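Local atomic coordinates of leukocyte-associated immunoglobulin-like receptor 1 (PDB entry 4ETY), a protein that acts as an inhibitory collagen receptor that restrains natural killer cells, B cells and T cells, represented here by its extracellular immunoglobulin-like domain. Residues Gln22-Thr27 with Gly68-Thr73; Thr73-Tyr78 with Leu97-Glu102. One frame throughout, in Å; residues are numbered along the deposited sequence.

Contact 1: residues Gln22-Thr27 with Gly68-Thr73; sequences QGTFVT and GPVNET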
# COMPACT_ATOMS: atom_id res chain seq x y z
N GLN A 22 4.82 -4.25 12.93
CA GLN A 22 4.11 -3.38 13.87
C GLN A 22 4.94 -2.15 14.23
O GLN A 22 6.15 -2.23 14.48
CB GLN A 22 3.72 -4.14 15.14
CG GLN A 22 2.75 -3.37 16.03
CD GLN A 22 2.18 -4.20 17.19
OE1 GLN A 22 2.42 -5.39 17.29
NE2 GLN A 22 1.43 -3.55 18.05
N GLY A 23 4.28 -0.99 14.23
CA GLY A 23 4.92 0.26 14.62
C GLY A 23 5.50 1.11 13.50
O GLY A 23 5.82 2.25 13.74
N THR A 24 5.65 0.55 12.29
CA THR A 24 6.24 1.27 11.17
C THR A 24 5.17 2.10 10.46
O THR A 24 3.97 2.01 10.80
CB THR A 24 6.93 0.31 10.18
OG1 THR A 24 5.97 -0.55 9.56
CG2 THR A 24 7.96 -0.56 10.87
N PHE A 25 5.61 2.93 9.52
CA PHE A 25 4.70 3.69 8.69
C PHE A 25 4.76 3.04 7.31
O PHE A 25 5.84 2.72 6.82
CB PHE A 25 5.10 5.16 8.61
CG PHE A 25 4.68 5.96 9.81
CD1 PHE A 25 3.62 6.86 9.74
CD2 PHE A 25 5.31 5.79 11.03
CE1 PHE A 25 3.22 7.58 10.85
CE2 PHE A 25 4.93 6.52 12.14
CZ PHE A 25 3.88 7.41 12.05
N VAL A 26 3.59 2.82 6.72
CA VAL A 26 3.42 2.21 5.42
C VAL A 26 3.11 3.38 4.47
O VAL A 26 2.37 4.30 4.84
CB VAL A 26 2.25 1.23 5.45
CG1 VAL A 26 1.83 0.80 4.06
CG2 VAL A 26 2.61 -0.01 6.26
N THR A 27 3.71 3.34 3.29
CA THR A 27 3.45 4.29 2.21
C THR A 27 2.78 3.53 1.04
O THR A 27 3.33 2.55 0.54
CB THR A 27 4.76 4.94 1.73
OG1 THR A 27 5.50 5.46 2.84
CG2 THR A 27 4.46 6.11 0.73
N GLY A 68 0.29 5.15 9.72
CA GLY A 68 1.09 4.67 10.85
C GLY A 68 0.92 5.48 12.09
O GLY A 68 0.19 6.48 12.07
N PRO A 69 1.56 5.04 13.19
CA PRO A 69 2.28 3.76 13.33
C PRO A 69 1.31 2.55 13.24
O PRO A 69 0.24 2.59 13.83
CB PRO A 69 2.95 3.89 14.70
CG PRO A 69 2.13 4.85 15.44
CD PRO A 69 1.52 5.80 14.44
N VAL A 70 1.65 1.54 12.45
CA VAL A 70 0.69 0.51 12.12
C VAL A 70 0.51 -0.49 13.25
O VAL A 70 1.40 -0.70 14.06
CB VAL A 70 1.00 -0.25 10.81
CG1 VAL A 70 0.98 0.70 9.61
CG2 VAL A 70 2.31 -1.02 10.90
N ASN A 71 -0.67 -1.09 13.27
CA ASN A 71 -1.03 -2.11 14.25
C ASN A 71 -1.86 -3.17 13.51
O ASN A 71 -1.98 -3.11 12.28
CB ASN A 71 -1.75 -1.46 15.45
CG ASN A 71 -3.09 -0.79 15.08
OD1 ASN A 71 -3.69 -1.08 14.06
ND2 ASN A 71 -3.55 0.08 15.94
N GLU A 72 -2.43 -4.12 14.23
CA GLU A 72 -3.15 -5.21 13.61
C GLU A 72 -4.42 -4.78 12.86
O GLU A 72 -4.86 -5.51 11.98
CB GLU A 72 -3.44 -6.31 14.66
CG GLU A 72 -2.15 -7.00 15.10
CD GLU A 72 -2.34 -8.38 15.72
OE1 GLU A 72 -1.69 -9.33 15.23
OE2 GLU A 72 -3.10 -8.52 16.70
N THR A 73 -4.97 -3.60 13.16
CA THR A 73 -6.14 -3.09 12.41
C THR A 73 -5.78 -2.79 10.93
O THR A 73 -6.67 -2.66 10.10
CB THR A 73 -6.77 -1.83 13.04
OG1 THR A 73 -5.92 -0.68 12.84
CG2 THR A 73 -7.09 -2.03 14.54
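Gln22-Phe25, just before strand 26-31 of an immunoglobulin-like domain, and Gly68-Asn71, just after strand 62-67, run antiparallel and prolong the pairing of these strands, joined by two backbone hydrogen bonds that both use Val70: Gly23 N to Val70 O (2.9 Å) and Val70 N to Thr24 O (2.9 Å). A cis peptide bond links Gly68 to Pro69, and the ring of Phe25 lies with one face against this pair. Gly68 CA makes a CH-pi contact 3.8 Å from the ring centroid, while Gly68 C and Pro69 N sit toward the rim of the same face; Phe25 CZ also reaches Pro69 CD at 3.7 Å. Val70, the buried member, lays both methyls about the carbonyl oxygen of Thr24. Its CG1, anti to its own carbonyl carbon (chi1 -62°), meets Val26 CG2 at 3.8 Å with the two side chains nearly perpendicular, and Ile20 and Val99 add to this apolar cluster. Asn71, a predicted but here unglycosylated N-linked site, forms an Asx turn: its OD1 takes Thr73 OG1 on an in-plane lone pair at 2.6 Å and Thr73 N from above the carbonyl plane at 3.0 Å.

Contact 2: residues Thr73-Tyr78 with Leu97-Glu102; sequences TITGHY and LKVIKE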
# COMPACT_ATOMS: atom_id res chain seq x y z
N THR A 73 -4.97 -3.60 13.16
CA THR A 73 -6.14 -3.09 12.41
C THR A 73 -5.78 -2.79 10.93
O THR A 73 -6.67 -2.66 10.10
CB THR A 73 -6.77 -1.83 13.04
OG1 THR A 73 -5.92 -0.68 12.84
CG2 THR A 73 -7.09 -2.03 14.54
N ILE A 74 -4.48 -2.71 10.60
CA ILE A 74 -4.02 -2.37 9.23
C ILE A 74 -3.88 -3.61 8.37
O ILE A 74 -3.80 -3.54 7.14
CB ILE A 74 -2.74 -1.50 9.32
CG1 ILE A 74 -3.06 -0.20 10.07
CG2 ILE A 74 -2.09 -1.25 7.96
CD1 ILE A 74 -4.33 0.55 9.66
N THR A 75 -3.87 -4.79 8.99
CA THR A 75 -3.90 -6.02 8.26
C THR A 75 -5.15 -6.04 7.37
O THR A 75 -6.26 -5.72 7.81
CB THR A 75 -3.88 -7.24 9.21
OG1 THR A 75 -2.63 -7.27 9.91
CG2 THR A 75 -4.08 -8.56 8.45
N GLY A 76 -4.97 -6.42 6.11
CA GLY A 76 -6.09 -6.52 5.19
C GLY A 76 -5.71 -6.43 3.74
O GLY A 76 -4.51 -6.45 3.39
N HIS A 77 -6.73 -6.35 2.88
CA HIS A 77 -6.56 -6.28 1.43
C HIS A 77 -6.82 -4.86 0.96
O HIS A 77 -7.80 -4.26 1.40
CB HIS A 77 -7.52 -7.25 0.72
CG HIS A 77 -7.13 -8.68 0.84
ND1 HIS A 77 -7.38 -9.41 1.98
CD2 HIS A 77 -6.48 -9.51 -0.01
CE1 HIS A 77 -6.92 -10.64 1.82
NE2 HIS A 77 -6.37 -10.73 0.62
N TYR A 78 -5.96 -4.35 0.09
CA TYR A 78 -5.98 -2.96 -0.36
C TYR A 78 -5.98 -2.78 -1.87
O TYR A 78 -5.32 -3.51 -2.61
CB TYR A 78 -4.76 -2.20 0.20
CG TYR A 78 -4.75 -2.02 1.70
CD1 TYR A 78 -5.22 -0.86 2.28
CD2 TYR A 78 -4.25 -3.01 2.54
CE1 TYR A 78 -5.19 -0.68 3.66
CE2 TYR A 78 -4.22 -2.85 3.91
CZ TYR A 78 -4.70 -1.70 4.47
OH TYR A 78 -4.65 -1.50 5.84
N LEU A 97 -1.72 -6.99 3.05
CA LEU A 97 -0.75 -6.67 4.08
C LEU A 97 -1.06 -7.48 5.34
O LEU A 97 -2.21 -7.55 5.75
CB LEU A 97 -0.81 -5.18 4.47
CG LEU A 97 -0.56 -4.12 3.43
CD1 LEU A 97 -0.59 -2.76 4.14
CD2 LEU A 97 0.74 -4.32 2.68
N LYS A 98 -0.03 -8.01 5.99
CA LYS A 98 -0.18 -8.63 7.31
C LYS A 98 0.78 -7.92 8.27
O LYS A 98 2.00 -7.94 8.04
CB LYS A 98 0.12 -10.13 7.22
CG LYS A 98 0.10 -10.88 8.54
CD LYS A 98 -1.27 -10.90 9.17
CE LYS A 98 -1.35 -11.92 10.32
NZ LYS A 98 -2.56 -11.62 11.14
N VAL A 99 0.24 -7.25 9.28
CA VAL A 99 1.06 -6.55 10.27
C VAL A 99 1.45 -7.58 11.34
O VAL A 99 0.59 -8.23 11.90
CB VAL A 99 0.35 -5.34 10.88
CG1 VAL A 99 1.13 -4.72 12.03
CG2 VAL A 99 0.11 -4.29 9.79
N ILE A 100 2.74 -7.72 11.59
CA ILE A 100 3.20 -8.66 12.59
C ILE A 100 4.16 -8.00 13.59
O ILE A 100 4.88 -7.04 13.26
CB ILE A 100 3.88 -9.88 11.94
CG1 ILE A 100 5.08 -9.46 11.10
CG2 ILE A 100 2.88 -10.65 11.08
CD1 ILE A 100 6.16 -10.52 11.04
N LYS A 101 4.13 -8.50 14.81
CA LYS A 101 5.09 -8.09 15.84
C LYS A 101 5.97 -9.29 16.08
O LYS A 101 5.52 -10.28 16.64
CB LYS A 101 4.40 -7.70 17.15
CG LYS A 101 5.35 -6.98 18.11
CD LYS A 101 5.35 -7.61 19.50
CE LYS A 101 6.45 -7.01 20.38
NZ LYS A 101 7.82 -7.08 19.78
N GLU A 102 7.20 -9.21 15.60
CA GLU A 102 8.20 -10.25 15.82
C GLU A 102 9.40 -9.59 16.46
O GLU A 102 9.78 -8.48 16.07
CB GLU A 102 8.60 -10.89 14.49
O HOH W 1 -2.41 -8.72 11.89
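Gly76 and Leu97 form an antiparallel hydrogen-bonded pair between neighbouring strands of the immunoglobulin sandwich, where Gly76 N donates to Leu97 O (3.0 Å) and Leu97 N returns a nearly straight bond to Gly76 O (2.9 Å, 175°). Leu97 O is also approached by the CA-H of Thr75, a weaker second contact. Past this pair, a side chain takes over from the backbone: Val99 N donates to Thr75 OG1 at 2.9 Å with an angle of 168°. The hydroxyl lies anti to the carbonyl carbon of Thr75 (chi1 -65°), which directs it to that N-H and leaves the methyl CG2 against the aliphatic CD of Lys98. A water lies 2.5 Å from Thr75 OG1; the Lys98 chain is bent at chi2, and its ammonium group donates to the same water, which in turn donates to Val99 O. On the buried side, Tyr78 OH donates to Ile74 O at 2.6 Å, four residues back, which is the tyrosine corner characteristic of this fold; the carbonyl oxygen lies in the plane of the phenol ring, at its edge. Leu97 CD1 packs 3.6 Å from Tyr78 CE2, the two side chains crossing at about a right angle, and Val99 CG2 lies 4.0 Å from Ile74 CB. Strand 76-83 is flanked by strand 41-46, whose Leu44 and Lys46 touch Tyr78 and whose Lys46 NZ also donates to Thr75 O, whereas beyond strand 90-100 lies strand 17-21, which contributes Leu18 and Ile20 against Leu97.

From the N terminus, strand 17-21 leads into Gln22-Thr27 and on to strand 26-31; contact 1 closes the long excursion through strands 41-46, 49-55 and 62-67 by bringing in Gly68-Thr73. The chain then passes directly through Thr73, common to both contacts, into strand 76-83, and contact 2 closes the shorter path to strand 90-100. The two closures are therefore in series, neither nested nor crossed. Their centres lie 8 Å apart, and they touch directly: Gln22 N probably hydrogen-bonds to Ile100 O, and Val99 CG2 packs on Asn71 O. Contact 2 binds neighbouring strands within one sheet; contact 1, through these touches, brings the loops ending the 26-31/62-67 pair against that sheet.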